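Local coordinates for protein apoptosis regulator Bcl-2 homolog (Canarypox virus, PDB 5WOS) that inhibits apoptosis of the host cell, binding the proapoptotic proteins BAK1 and BAX, supposedly to prevent their activation, and other BH3-containing proteins such as BIM, at residues Y16-N21 and Q140-G145; I22-F27 and L120-I125; E29-K34 and V105-K110; V62-D67 and I99-Y104. One frame throughout, in Å; residues are numbered along the deposited sequence.

Interaction 1: Y16-N21 and Q140-G145; sequences YYTILN and QNCWDG
In this all-helical Bcl-2 fold, the chain leaves helix 121-138 through a Schellman motif, with Asn141 at positive phi as its C-prime residue, and the following 3-10 turn lays Trp143 against helix 14-32. The polar part of the contact is one hydrogen bond. Trp143 NE1 donates to Thr18 O at 3.1 Å, with a nearly straight N-H...O angle of 164°. The oxygen lies close to the indole plane, yet on the acceptor side the donor stands above the carbonyl plane, 60° out of it, so the bond does not follow a lone pair. The hydroxyl of Thr18 takes no part in this, since OG1 is hydrogen-bonded to the backbone O of Glu14 one turn earlier. The apolar contacts flank that bond. Thr18 and Trp143 slide past each other in opposite directions, with Thr18 CG2, anti to its backbone N, 3.7 Å from Trp143 CD1. Ile19 crosses the benzene end obliquely, its CG1 3.8 Å from Trp143 CZ2, while its backbone CA also meets the indole edge. Beyond the two segments, Thr45 and Val49 of helix 43-69 touch the indole, which bridges two helices. Cys142 adds a looser apolar contact, its SG 4.3 Å from Ile19 CD1.

Interaction 2: I22-F27 and L120-I125; sequences IIQNYF and LMPDII
The dense half of this contact gathers around the ring of Phe27 and the end of Ile125. Ile125 carries CG1 in the crowded position between its backbone N and carbonyl carbon (chi1 75°), and from there CD1 runs tip to tip at Phe27, 3.5 Å from CZ. The same methyl lies 3.6 Å from Ile23 CG2, which in turn sits over one face of the Phe27 ring, toward its rim. Pro122 CG approaches the ring obliquely at 3.7 Å from Phe27 CD2, and Met121 CB meets Phe27 CE2 at 3.9 Å. The segment axes pass 9.0 Å apart at 141°, roughly antiparallel, in the helical bundle of the Bcl-2 fold, where Ala103 and Thr106 of helix 92-112 also touch Phe27. On the partly exposed side the packing thins: the extended Gln24 chain crosses Pro122 at about a right angle, Gln24 CG 4.1 Å from Pro122 CG. Asp123 starts away from helix 14-32, yet its end comes back, and OD1 probably hydrogen-bonds with Tyr16 OH.

Interaction 3: E29-K34 and V105-K110; sequences EYCTGK and VTKVFK
Tyr30 holds CG anti to its backbone N (chi1 -179°), swinging the ring toward helix 92-112, while the Lys107 chain bends at chi2 and again at chi4 (-56°), which curls its ammonium back over the end of helix 14-32. The setting is a helix C-terminus in the Bcl-2 bundle: Gly33, at positive phi, leaves the helix, and Thr32 OG1 accepts from Lys34 N in an ST turn. Lys107 crosses the phenol at about a right angle, with its CB 3.7 Å from Tyr30 CE2 and its CE over one ring face, near the rim. Its NZ, 5.5 Å from the ring centroid of Tyr30, offers at most a weak cation-pi attraction. A weak hydrogen bond of 3.5 Å joins Lys107 NZ to Cys31 O, so the positive charge probably complements the carbonyl end of this helix; Glu111 OE2 makes a long, weak ion pair with it. Cys31 SG lies 3.8 Å from Thr106 CG2, and Cys31 CB touches the extended part of Lys110 at CD, 3.4 Å away.

Interaction 4: V62-D67 and I99-Y104; sequences VEFRKD and IAFGAY
Glu63 precedes the contact on helix 43-69 and faces the bound peptide, where its OE1 comes close to an acidic side chain, a meeting of like charges; within its own helix it forms a long salt bridge to Lys66. Phe64 carries most of the packing. With CG anti to the carbonyl carbon (chi1 -70°), its ring reaches helix 92-112 and meets Phe101 in a T-shaped pair: the edge of Phe101 points at the face of Phe64, with centroids 5.0 Å apart and planes at 81°. Phe101 CD1 sits over the centre of that face, 3.6 Å from Phe64 CD1, and Phe101 CB adds a CH-pi contact 4.2 Å from the Phe64 centroid. Both phenylalanines also pack on apolar side chains of the peptide. Tyr104 slides past Phe64 in the opposite direction, bringing its CD2 to 3.6 Å from Phe64 CB. Arg65 contributes only the root of its chain, for CB lies 3.5 Å from Tyr104 OH while the guanidinium leads away. Asp67 points its CB toward helix 92-112; its OD1 makes a weak hydrogen bond with an aromatic side chain of the peptide, while OD2 comes close to an acidic one. The segment axes cross at -62°, 10.9 Å apart. The aromatic, apolar surface is consistent with the BH3-binding groove of Bcl-2 proteins, whereas the acidic pairs, if all ionised, would repel and may favour protonation of one partner.

Overall arrangement
Interactions 1, 2 and 3 follow one another along helix 14-32, which meets the loop after helix 121-138, then the start of helix 121-138, then helix 92-112. Interaction 1 joins interaction 2 through packing of Leu20 CD1 on Pro122 CB at 3.7 Å, whereas its centre lies about 22 Å from that of interaction 3. Interaction 2 is the most central, about 6 Å from the chain centre; Phe27 CE1 reaches Ala103 N of interaction 4 at 3.4 Å, and Met121 CB reaches Thr106 OG1 of interaction 3 at 3.2 Å. Interaction 4, which borders the bound peptide, sits about 23 Å centre to centre from interaction 1, across the chain's centre.

Interaction 1: Y16-N21 and Q140-G145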
loop_
_atom_site.group_PDB
_atom_site.type_symbol
_atom_site.label_atom_id
_atom_site.label_comp_id
_atom_site.label_asym_id
_atom_site.label_seq_id
_atom_site.Cartn_x
_atom_site.Cartn_y
_atom_site.Cartn_z
ATOM N N TYR A 16 -4.487 7.003 -12.148
ATOM C CA TYR A 16 -3.594 5.859 -11.994
ATOM C C TYR A 16 -2.180 6.304 -11.648
ATOM O O TYR A 16 -1.534 5.725 -10.764
ATOM C CB TYR A 16 -3.588 5.008 -13.268
ATOM C CG TYR A 16 -2.629 3.842 -13.207
ATOM C CD1 TYR A 16 -3.046 2.595 -12.762
ATOM C CD2 TYR A 16 -1.302 3.990 -13.588
ATOM C CE1 TYR A 16 -2.170 1.527 -12.699
ATOM C CE2 TYR A 16 -0.417 2.931 -13.527
ATOM C CZ TYR A 16 -0.855 1.700 -13.083
ATOM O OH TYR A 16 0.022 0.638 -13.022
ATOM N N TYR A 17 -1.687 7.345 -12.325
ATOM C CA TYR A 17 -0.308 7.773 -12.133
ATOM C C TYR A 17 -0.171 8.725 -10.952
ATOM O O TYR A 17 0.898 8.795 -10.340
ATOM C CB TYR A 17 0.216 8.396 -13.431
ATOM C CG TYR A 17 0.512 7.340 -14.484
ATOM C CD1 TYR A 17 1.552 6.444 -14.307
ATOM C CD2 TYR A 17 -0.264 7.223 -15.633
ATOM C CE1 TYR A 17 1.830 5.465 -15.240
ATOM C CE2 TYR A 17 0.005 6.241 -16.582
ATOM C CZ TYR A 17 1.054 5.365 -16.378
ATOM O OH TYR A 17 1.336 4.387 -17.310
ATOM N N THR A 18 -1.240 9.443 -10.598
ATOM C CA THR A 18 -1.214 10.242 -9.375
ATOM C C THR A 18 -0.950 9.358 -8.160
ATOM O O THR A 18 -0.172 9.722 -7.273
ATOM C CB THR A 18 -2.533 11.010 -9.207
ATOM O OG1 THR A 18 -2.750 11.859 -10.344
ATOM C CG2 THR A 18 -2.496 11.883 -7.952
ATOM N N ILE A 19 -1.590 8.190 -8.103
ATOM C CA ILE A 19 -1.358 7.265 -6.998
ATOM C C ILE A 19 -0.021 6.551 -7.164
ATOM O O ILE A 19 0.756 6.431 -6.214
ATOM C CB ILE A 19 -2.529 6.269 -6.888
ATOM C CG1 ILE A 19 -3.738 6.951 -6.241
ATOM C CG2 ILE A 19 -2.131 5.014 -6.102
ATOM C CD1 ILE A 19 -4.894 7.103 -7.166
ATOM N N LEU A 20 0.268 6.073 -8.377
ATOM C CA LEU A 20 1.479 5.289 -8.603
ATOM C C LEU A 20 2.732 6.076 -8.243
ATOM O O LEU A 20 3.670 5.523 -7.660
ATOM C CB LEU A 20 1.530 4.829 -10.061
ATOM C CG LEU A 20 2.778 4.062 -10.511
ATOM C CD1 LEU A 20 2.828 2.666 -9.905
ATOM C CD2 LEU A 20 2.815 3.988 -12.022
ATOM N N ASN A 21 2.776 7.364 -8.588
ATOM C CA ASN A 21 3.969 8.161 -8.305
ATOM C C ASN A 21 4.345 8.096 -6.828
ATOM O O ASN A 21 5.530 7.999 -6.486
ATOM C CB ASN A 21 3.751 9.612 -8.733
ATOM C CG ASN A 21 4.937 10.496 -8.406
ATOM O OD1 ASN A 21 4.897 11.293 -7.467
ATOM N ND2 ASN A 21 6.009 10.350 -9.177
ATOM N N GLN A 140 -12.692 12.348 -4.202
ATOM C CA GLN A 140 -11.949 13.104 -3.203
ATOM C C GLN A 140 -10.761 13.836 -3.807
ATOM O O GLN A 140 -9.908 14.331 -3.064
ATOM C CB GLN A 140 -11.468 12.179 -2.088
ATOM C CG GLN A 140 -12.562 11.332 -1.485
ATOM C CD GLN A 140 -12.123 10.648 -0.217
ATOM O OE1 GLN A 140 -11.250 11.142 0.499
ATOM N NE2 GLN A 140 -12.728 9.507 0.077
ATOM N N ASN A 141 -10.684 13.918 -5.134
ATOM C CA ASN A 141 -9.514 14.480 -5.801
ATOM C C ASN A 141 -8.252 13.744 -5.361
ATOM O O ASN A 141 -7.217 14.350 -5.074
ATOM C CB ASN A 141 -9.399 15.983 -5.538
ATOM C CG ASN A 141 -8.376 16.653 -6.430
ATOM O OD1 ASN A 141 -7.966 16.098 -7.448
ATOM N ND2 ASN A 141 -7.958 17.852 -6.052
ATOM N N CYS A 142 -8.351 12.417 -5.287
ATOM C CA CYS A 142 -7.227 11.536 -4.961
ATOM C C CYS A 142 -6.713 11.901 -3.575
ATOM O O CYS A 142 -7.502 11.867 -2.614
ATOM C CB CYS A 142 -6.198 11.620 -6.089
ATOM S SG CYS A 142 -6.778 10.931 -7.657
ATOM N N TRP A 143 -5.438 12.251 -3.410
ATOM C CA TRP A 143 -4.860 12.385 -2.081
ATOM C C TRP A 143 -5.390 13.585 -1.310
ATOM O O TRP A 143 -5.121 13.687 -0.107
ATOM C CB TRP A 143 -3.341 12.478 -2.189
ATOM C CG TRP A 143 -2.729 11.356 -2.964
ATOM C CD1 TRP A 143 -2.325 11.389 -4.266
ATOM C CD2 TRP A 143 -2.439 10.036 -2.486
ATOM N NE1 TRP A 143 -1.801 10.172 -4.629
ATOM C CE2 TRP A 143 -1.859 9.324 -3.555
ATOM C CE3 TRP A 143 -2.613 9.388 -1.261
ATOM C CZ2 TRP A 143 -1.453 7.996 -3.434
ATOM C CZ3 TRP A 143 -2.209 8.067 -1.144
ATOM C CH2 TRP A 143 -1.636 7.388 -2.222
ATOM N N ASP A 144 -6.127 14.491 -1.956
ATOM C CA ASP A 144 -6.683 15.634 -1.235
ATOM C C ASP A 144 -7.560 15.179 -0.075
ATOM O O ASP A 144 -7.542 15.787 1.003
ATOM C CB ASP A 144 -7.478 16.521 -2.190
ATOM C CG ASP A 144 -6.584 17.395 -3.061
ATOM O OD1 ASP A 144 -5.357 17.421 -2.830
ATOM O OD2 ASP A 144 -7.110 18.059 -3.979
ATOM N N GLY A 145 -8.322 14.100 -0.268
ATOM C CA GLY A 145 -9.177 13.595 0.788
ATOM C C GLY A 145 -8.418 13.100 1.999
ATOM O O GLY A 145 -8.989 13.020 3.094
#

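Interaction 2: I22-F27 and L120-I125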
loop_
_atom_site.group_PDB
_atom_site.type_symbol
_atom_site.label_atom_id
_atom_site.label_comp_id
_atom_site.label_asym_id
_atom_site.label_seq_id
_atom_site.Cartn_x
_atom_site.Cartn_y
_atom_site.Cartn_z
ATOM N N ILE A 22 3.353 8.144 -5.939
ATOM C CA ILE A 22 3.633 8.129 -4.506
ATOM C C ILE A 22 3.997 6.727 -4.035
ATOM O O ILE A 22 4.950 6.545 -3.268
ATOM C CB ILE A 22 2.425 8.698 -3.744
ATOM C CG1 ILE A 22 2.484 10.225 -3.765
ATOM C CG2 ILE A 22 2.377 8.188 -2.305
ATOM C CD1 ILE A 22 1.152 10.861 -3.568
ATOM N N ILE A 23 3.243 5.716 -4.471
ATOM C CA ILE A 23 3.544 4.346 -4.070
ATOM C C ILE A 23 4.912 3.930 -4.594
ATOM O O ILE A 23 5.708 3.311 -3.878
ATOM C CB ILE A 23 2.440 3.392 -4.561
ATOM C CG1 ILE A 23 1.084 3.795 -3.974
ATOM C CG2 ILE A 23 2.782 1.953 -4.187
ATOM C CD1 ILE A 23 -0.073 2.981 -4.494
ATOM N N GLN A 24 5.199 4.241 -5.859
ATOM C CA GLN A 24 6.478 3.851 -6.438
ATOM C C GLN A 24 7.642 4.428 -5.640
ATOM O O GLN A 24 8.623 3.730 -5.363
ATOM C CB GLN A 24 6.540 4.303 -7.896
ATOM C CG GLN A 24 7.485 3.492 -8.759
ATOM C CD GLN A 24 7.098 3.533 -10.222
ATOM O OE1 GLN A 24 6.518 4.509 -10.697
ATOM N NE2 GLN A 24 7.409 2.461 -10.943
ATOM N N ASN A 25 7.543 5.693 -5.240
ATOM C CA ASN A 25 8.649 6.320 -4.531
ATOM C C ASN A 25 8.737 5.869 -3.078
ATOM O O ASN A 25 9.844 5.781 -2.533
ATOM C CB ASN A 25 8.527 7.843 -4.616
ATOM C CG ASN A 25 9.123 8.400 -5.898
ATOM O OD1 ASN A 25 10.334 8.594 -5.996
ATOM N ND2 ASN A 25 8.276 8.660 -6.887
ATOM N N TYR A 26 7.608 5.571 -2.430
ATOM C CA TYR A 26 7.688 5.060 -1.068
ATOM C C TYR A 26 8.322 3.674 -1.043
ATOM O O TYR A 26 9.154 3.380 -0.176
ATOM C CB TYR A 26 6.308 5.030 -0.417
ATOM C CG TYR A 26 6.356 4.513 1.004
ATOM C CD1 TYR A 26 5.797 3.290 1.340
ATOM C CD2 TYR A 26 6.987 5.240 2.001
ATOM C CE1 TYR A 26 5.855 2.813 2.631
ATOM C CE2 TYR A 26 7.044 4.775 3.293
ATOM C CZ TYR A 26 6.480 3.558 3.603
ATOM O OH TYR A 26 6.540 3.089 4.895
ATOM N N PHE A 27 7.945 2.806 -1.982
ATOM C CA PHE A 27 8.586 1.499 -2.064
ATOM C C PHE A 27 10.085 1.657 -2.279
ATOM O O PHE A 27 10.895 1.039 -1.578
ATOM C CB PHE A 27 7.960 0.667 -3.187
ATOM C CG PHE A 27 6.575 0.159 -2.882
ATOM C CD1 PHE A 27 5.872 0.601 -1.771
ATOM C CD2 PHE A 27 5.977 -0.776 -3.710
ATOM C CE1 PHE A 27 4.601 0.125 -1.500
ATOM C CE2 PHE A 27 4.712 -1.253 -3.443
ATOM C CZ PHE A 27 4.024 -0.802 -2.337
ATOM N N LEU A 120 7.500 -4.649 -10.093
ATOM C CA LEU A 120 6.082 -4.691 -10.419
ATOM C C LEU A 120 5.162 -4.343 -9.259
ATOM O O LEU A 120 4.035 -3.895 -9.506
ATOM C CB LEU A 120 5.701 -6.083 -10.938
ATOM C CG LEU A 120 6.575 -6.644 -12.060
ATOM C CD1 LEU A 120 6.011 -7.975 -12.540
ATOM C CD2 LEU A 120 6.698 -5.655 -13.216
ATOM N N MET A 121 5.603 -4.528 -8.016
ATOM C CA MET A 121 4.713 -4.328 -6.877
ATOM C C MET A 121 3.966 -3.002 -6.909
ATOM O O MET A 121 2.757 -3.001 -6.622
ATOM C CB MET A 121 5.512 -4.447 -5.572
ATOM C CG MET A 121 5.852 -5.877 -5.170
ATOM S SD MET A 121 4.410 -6.945 -4.960
ATOM C CE MET A 121 3.577 -6.142 -3.591
ATOM N N PRO A 122 4.591 -1.865 -7.228
ATOM C CA PRO A 122 3.816 -0.612 -7.274
ATOM C C PRO A 122 2.633 -0.683 -8.223
ATOM O O PRO A 122 1.514 -0.300 -7.854
ATOM C CB PRO A 122 4.858 0.421 -7.718
ATOM C CG PRO A 122 6.174 -0.163 -7.308
ATOM C CD PRO A 122 6.026 -1.640 -7.482
ATOM N N ASP A 123 2.851 -1.169 -9.445
ATOM C CA ASP A 123 1.756 -1.277 -10.401
ATOM C C ASP A 123 0.723 -2.298 -9.946
ATOM O O ASP A 123 -0.481 -2.105 -10.155
ATOM C CB ASP A 123 2.307 -1.645 -11.776
ATOM C CG ASP A 123 3.012 -0.486 -12.453
ATOM O OD1 ASP A 123 2.343 0.517 -12.781
ATOM O OD2 ASP A 123 4.241 -0.577 -12.649
ATOM N N ILE A 124 1.168 -3.382 -9.307
ATOM C CA ILE A 124 0.252 -4.457 -8.934
ATOM C C ILE A 124 -0.756 -3.977 -7.895
ATOM O O ILE A 124 -1.954 -4.277 -7.993
ATOM C CB ILE A 124 1.036 -5.685 -8.436
ATOM C CG1 ILE A 124 1.834 -6.301 -9.589
ATOM C CG2 ILE A 124 0.087 -6.729 -7.837
ATOM C CD1 ILE A 124 2.765 -7.426 -9.176
ATOM N N ILE A 125 -0.301 -3.243 -6.877
ATOM C CA ILE A 125 -1.247 -2.781 -5.867
ATOM C C ILE A 125 -2.029 -1.578 -6.380
ATOM O O ILE A 125 -3.238 -1.474 -6.151
ATOM C CB ILE A 125 -0.546 -2.488 -4.524
ATOM C CG1 ILE A 125 0.249 -1.181 -4.548
ATOM C CG2 ILE A 125 0.368 -3.646 -4.129
ATOM C CD1 ILE A 125 0.640 -0.730 -3.160
#

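Interaction 3: E29-K34 and V105-K110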
loop_
_atom_site.group_PDB
_atom_site.type_symbol
_atom_site.label_atom_id
_atom_site.label_comp_id
_atom_site.label_asym_id
_atom_site.label_seq_id
_atom_site.Cartn_x
_atom_site.Cartn_y
_atom_site.Cartn_z
ATOM N N GLU A 29 11.970 4.269 -1.528
ATOM C CA GLU A 29 12.572 4.796 -0.309
ATOM C C GLU A 29 12.628 3.736 0.783
ATOM O O GLU A 29 13.612 3.656 1.527
ATOM C CB GLU A 29 11.804 6.026 0.176
ATOM C CG GLU A 29 12.396 6.638 1.451
ATOM C CD GLU A 29 11.948 8.070 1.701
ATOM O OE1 GLU A 29 11.342 8.678 0.793
ATOM O OE2 GLU A 29 12.208 8.591 2.805
ATOM N N TYR A 30 11.590 2.905 0.890
ATOM C CA TYR A 30 11.567 1.916 1.960
ATOM C C TYR A 30 12.547 0.780 1.704
ATOM O O TYR A 30 13.072 0.189 2.654
ATOM C CB TYR A 30 10.161 1.351 2.141
ATOM C CG TYR A 30 10.098 0.339 3.259
ATOM C CD1 TYR A 30 10.255 0.733 4.580
ATOM C CD2 TYR A 30 9.900 -1.008 2.996
ATOM C CE1 TYR A 30 10.211 -0.182 5.607
ATOM C CE2 TYR A 30 9.853 -1.932 4.019
ATOM C CZ TYR A 30 10.010 -1.512 5.325
ATOM O OH TYR A 30 9.963 -2.425 6.357
ATOM N N CYS A 31 12.802 0.457 0.437
ATOM C CA CYS A 31 13.703 -0.643 0.115
ATOM C C CYS A 31 15.165 -0.216 0.164
ATOM O O CYS A 31 16.009 -0.948 0.694
ATOM C CB CYS A 31 13.365 -1.200 -1.263
ATOM S SG CYS A 31 11.889 -2.235 -1.286
ATOM N N THR A 32 15.485 0.958 -0.382
ATOM C CA THR A 32 16.865 1.426 -0.441
ATOM C C THR A 32 17.261 2.280 0.754
ATOM O O THR A 32 18.458 2.431 1.017
ATOM C CB THR A 32 17.102 2.244 -1.716
ATOM O OG1 THR A 32 16.365 3.472 -1.644
ATOM C CG2 THR A 32 16.670 1.464 -2.948
ATOM N N GLY A 33 16.296 2.842 1.476
ATOM C CA GLY A 33 16.625 3.785 2.524
ATOM C C GLY A 33 17.120 5.120 2.021
ATOM O O GLY A 33 17.736 5.867 2.785
ATOM N N LYS A 34 16.875 5.437 0.751
ATOM C CA LYS A 34 17.288 6.699 0.157
ATOM C C LYS A 34 16.102 7.646 0.045
ATOM O O LYS A 34 14.998 7.240 -0.328
ATOM C CB LYS A 34 17.908 6.472 -1.225
ATOM C CG LYS A 34 19.378 6.039 -1.222
ATOM C CD LYS A 34 20.247 6.855 -0.261
ATOM C CE LYS A 34 20.113 8.374 -0.457
ATOM N NZ LYS A 34 20.357 9.121 0.809
ATOM N N VAL A 105 6.160 -6.387 1.731
ATOM C CA VAL A 105 6.324 -7.485 0.779
ATOM C C VAL A 105 7.425 -7.158 -0.219
ATOM O O VAL A 105 8.293 -7.988 -0.513
ATOM C CB VAL A 105 4.988 -7.780 0.071
ATOM C CG1 VAL A 105 5.203 -8.573 -1.217
ATOM C CG2 VAL A 105 4.061 -8.542 0.998
ATOM N N THR A 106 7.402 -5.937 -0.756
ATOM C CA THR A 106 8.406 -5.538 -1.737
ATOM C C THR A 106 9.809 -5.684 -1.162
ATOM O O THR A 106 10.693 -6.274 -1.794
ATOM C CB THR A 106 8.146 -4.099 -2.191
ATOM O OG1 THR A 106 6.793 -3.976 -2.650
ATOM C CG2 THR A 106 9.079 -3.712 -3.322
ATOM N N LYS A 107 10.035 -5.152 0.041
ATOM C CA LYS A 107 11.327 -5.337 0.690
ATOM C C LYS A 107 11.634 -6.818 0.870
ATOM O O LYS A 107 12.766 -7.258 0.643
ATOM C CB LYS A 107 11.352 -4.621 2.041
ATOM C CG LYS A 107 12.676 -3.926 2.370
ATOM C CD LYS A 107 12.945 -3.926 3.870
ATOM C CE LYS A 107 13.829 -2.764 4.295
ATOM N NZ LYS A 107 15.123 -2.733 3.561
ATOM N N VAL A 108 10.628 -7.609 1.250
ATOM C CA VAL A 108 10.849 -9.027 1.526
ATOM C C VAL A 108 11.288 -9.752 0.261
ATOM O O VAL A 108 12.248 -10.532 0.274
ATOM C CB VAL A 108 9.583 -9.653 2.136
ATOM C CG1 VAL A 108 9.607 -11.179 2.015
ATOM C CG2 VAL A 108 9.464 -9.240 3.595
ATOM N N PHE A 109 10.597 -9.503 -0.853
ATOM C CA PHE A 109 11.032 -10.078 -2.120
ATOM C C PHE A 109 12.360 -9.496 -2.576
ATOM O O PHE A 109 13.078 -10.138 -3.348
ATOM C CB PHE A 109 9.974 -9.854 -3.202
ATOM C CG PHE A 109 8.867 -10.868 -3.196
ATOM C CD1 PHE A 109 9.143 -12.218 -3.087
ATOM C CD2 PHE A 109 7.547 -10.467 -3.313
ATOM C CE1 PHE A 109 8.127 -13.146 -3.090
ATOM C CE2 PHE A 109 6.529 -11.392 -3.315
ATOM C CZ PHE A 109 6.821 -12.734 -3.207
ATOM N N LYS A 110 12.698 -8.294 -2.116
ATOM C CA LYS A 110 13.975 -7.694 -2.477
ATOM C C LYS A 110 15.116 -8.370 -1.731
ATOM O O LYS A 110 16.150 -8.700 -2.323
ATOM C CB LYS A 110 13.942 -6.198 -2.174
ATOM C CG LYS A 110 15.251 -5.478 -2.428
ATOM C CD LYS A 110 15.124 -4.015 -2.085
ATOM C CE LYS A 110 16.415 -3.262 -2.340
ATOM N NZ LYS A 110 17.536 -3.780 -1.510
#

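Interaction 4: V62-D67 and I99-Y104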
loop_
_atom_site.group_PDB
_atom_site.type_symbol
_atom_site.label_atom_id
_atom_site.label_comp_id
_atom_site.label_asym_id
_atom_site.label_seq_id
_atom_site.Cartn_x
_atom_site.Cartn_y
_atom_site.Cartn_z
ATOM N N VAL A 62 5.906 -7.167 12.885
ATOM C CA VAL A 62 5.983 -8.531 13.400
ATOM C C VAL A 62 4.828 -9.369 12.865
ATOM O O VAL A 62 5.023 -10.496 12.395
ATOM C CB VAL A 62 6.002 -8.515 14.939
ATOM C CG1 VAL A 62 5.996 -9.936 15.496
ATOM C CG2 VAL A 62 7.213 -7.746 15.441
ATOM N N GLU A 63 3.604 -8.844 12.948
ATOM C CA GLU A 63 2.465 -9.558 12.382
ATOM C C GLU A 63 2.653 -9.796 10.891
ATOM O O GLU A 63 2.390 -10.897 10.391
ATOM C CB GLU A 63 1.173 -8.783 12.646
ATOM C CG GLU A 63 0.585 -9.018 14.029
ATOM C CD GLU A 63 0.205 -10.472 14.263
ATOM O OE1 GLU A 63 -0.512 -11.045 13.416
ATOM O OE2 GLU A 63 0.636 -11.046 15.287
ATOM N N PHE A 64 3.105 -8.774 10.160
ATOM C CA PHE A 64 3.382 -8.946 8.739
ATOM C C PHE A 64 4.354 -10.097 8.500
ATOM O O PHE A 64 4.176 -10.886 7.565
ATOM C CB PHE A 64 3.951 -7.654 8.152
ATOM C CG PHE A 64 2.960 -6.521 8.054
ATOM C CD1 PHE A 64 1.616 -6.704 8.340
ATOM C CD2 PHE A 64 3.386 -5.263 7.652
ATOM C CE1 PHE A 64 0.721 -5.655 8.234
ATOM C CE2 PHE A 64 2.496 -4.209 7.545
ATOM C CZ PHE A 64 1.162 -4.405 7.835
ATOM N N ARG A 65 5.401 -10.197 9.326
ATOM C CA ARG A 65 6.391 -11.263 9.175
ATOM C C ARG A 65 5.772 -12.642 9.366
ATOM O O ARG A 65 6.186 -13.611 8.717
ATOM C CB ARG A 65 7.529 -11.057 10.174
ATOM C CG ARG A 65 8.746 -11.947 9.955
ATOM C CD ARG A 65 9.774 -11.721 11.059
ATOM N NE ARG A 65 11.143 -12.009 10.624
ATOM C CZ ARG A 65 11.857 -13.083 10.964
ATOM N NH1 ARG A 65 13.092 -13.221 10.499
ATOM N NH2 ARG A 65 11.356 -14.017 11.764
ATOM N N LYS A 66 4.796 -12.763 10.267
ATOM C CA LYS A 66 4.158 -14.057 10.490
ATOM C C LYS A 66 3.204 -14.397 9.354
ATOM O O LYS A 66 3.253 -15.499 8.794
ATOM C CB LYS A 66 3.417 -14.048 11.823
ATOM C CG LYS A 66 4.293 -13.737 13.012
ATOM C CD LYS A 66 3.497 -13.899 14.280
ATOM C CE LYS A 66 4.214 -13.331 15.479
ATOM N NZ LYS A 66 3.258 -13.160 16.609
ATOM N N ASP A 67 2.327 -13.456 8.996
ATOM C CA ASP A 67 1.357 -13.698 7.933
ATOM C C ASP A 67 2.046 -13.995 6.607
ATOM O O ASP A 67 1.514 -14.745 5.783
ATOM C CB ASP A 67 0.434 -12.485 7.780
ATOM C CG ASP A 67 -0.232 -12.073 9.082
ATOM O OD1 ASP A 67 -0.559 -12.953 9.910
ATOM O OD2 ASP A 67 -0.432 -10.858 9.275
ATOM N N ILE A 99 -0.868 -0.151 1.359
ATOM C CA ILE A 99 0.389 0.385 0.846
ATOM C C ILE A 99 1.545 -0.031 1.745
ATOM O O ILE A 99 2.613 -0.431 1.266
ATOM C CB ILE A 99 0.295 1.916 0.710
ATOM C CG1 ILE A 99 -0.774 2.291 -0.321
ATOM C CG2 ILE A 99 1.644 2.510 0.312
ATOM C CD1 ILE A 99 -1.213 3.748 -0.247
ATOM N N ALA A 100 1.349 0.054 3.062
ATOM C CA ALA A 100 2.410 -0.313 3.993
ATOM C C ALA A 100 2.752 -1.792 3.877
ATOM O O ALA A 100 3.923 -2.163 3.736
ATOM C CB ALA A 100 1.996 0.036 5.422
ATOM N N PHE A 101 1.734 -2.656 3.938
ATOM C CA PHE A 101 1.966 -4.086 3.766
ATOM C C PHE A 101 2.548 -4.383 2.391
ATOM O O PHE A 101 3.421 -5.249 2.250
ATOM C CB PHE A 101 0.665 -4.859 3.975
ATOM C CG PHE A 101 0.808 -6.344 3.783
ATOM C CD1 PHE A 101 1.321 -7.139 4.792
ATOM C CD2 PHE A 101 0.430 -6.944 2.593
ATOM C CE1 PHE A 101 1.454 -8.502 4.619
ATOM C CE2 PHE A 101 0.561 -8.307 2.418
ATOM C CZ PHE A 101 1.075 -9.085 3.432
ATOM N N GLY A 102 2.080 -3.677 1.362
ATOM C CA GLY A 102 2.713 -3.791 0.061
ATOM C C GLY A 102 4.189 -3.445 0.112
ATOM O O GLY A 102 5.022 -4.144 -0.474
ATOM N N ALA A 103 4.534 -2.367 0.823
ATOM C CA ALA A 103 5.936 -1.986 0.959
ATOM C C ALA A 103 6.746 -3.094 1.619
ATOM O O ALA A 103 7.853 -3.414 1.171
ATOM C CB ALA A 103 6.052 -0.691 1.762
ATOM N N TYR A 104 6.211 -3.696 2.684
ATOM C CA TYR A 104 6.941 -4.756 3.372
ATOM C C TYR A 104 7.198 -5.934 2.440
ATOM O O TYR A 104 8.321 -6.446 2.363
ATOM C CB TYR A 104 6.175 -5.214 4.613
ATOM C CG TYR A 104 6.875 -6.336 5.343
ATOM C CD1 TYR A 104 8.118 -6.133 5.921
ATOM C CD2 TYR A 104 6.305 -7.598 5.439
ATOM C CE1 TYR A 104 8.773 -7.151 6.586
ATOM C CE2 TYR A 104 6.954 -8.627 6.104
ATOM C CZ TYR A 104 8.189 -8.395 6.674
ATOM O OH TYR A 104 8.848 -9.404 7.336
#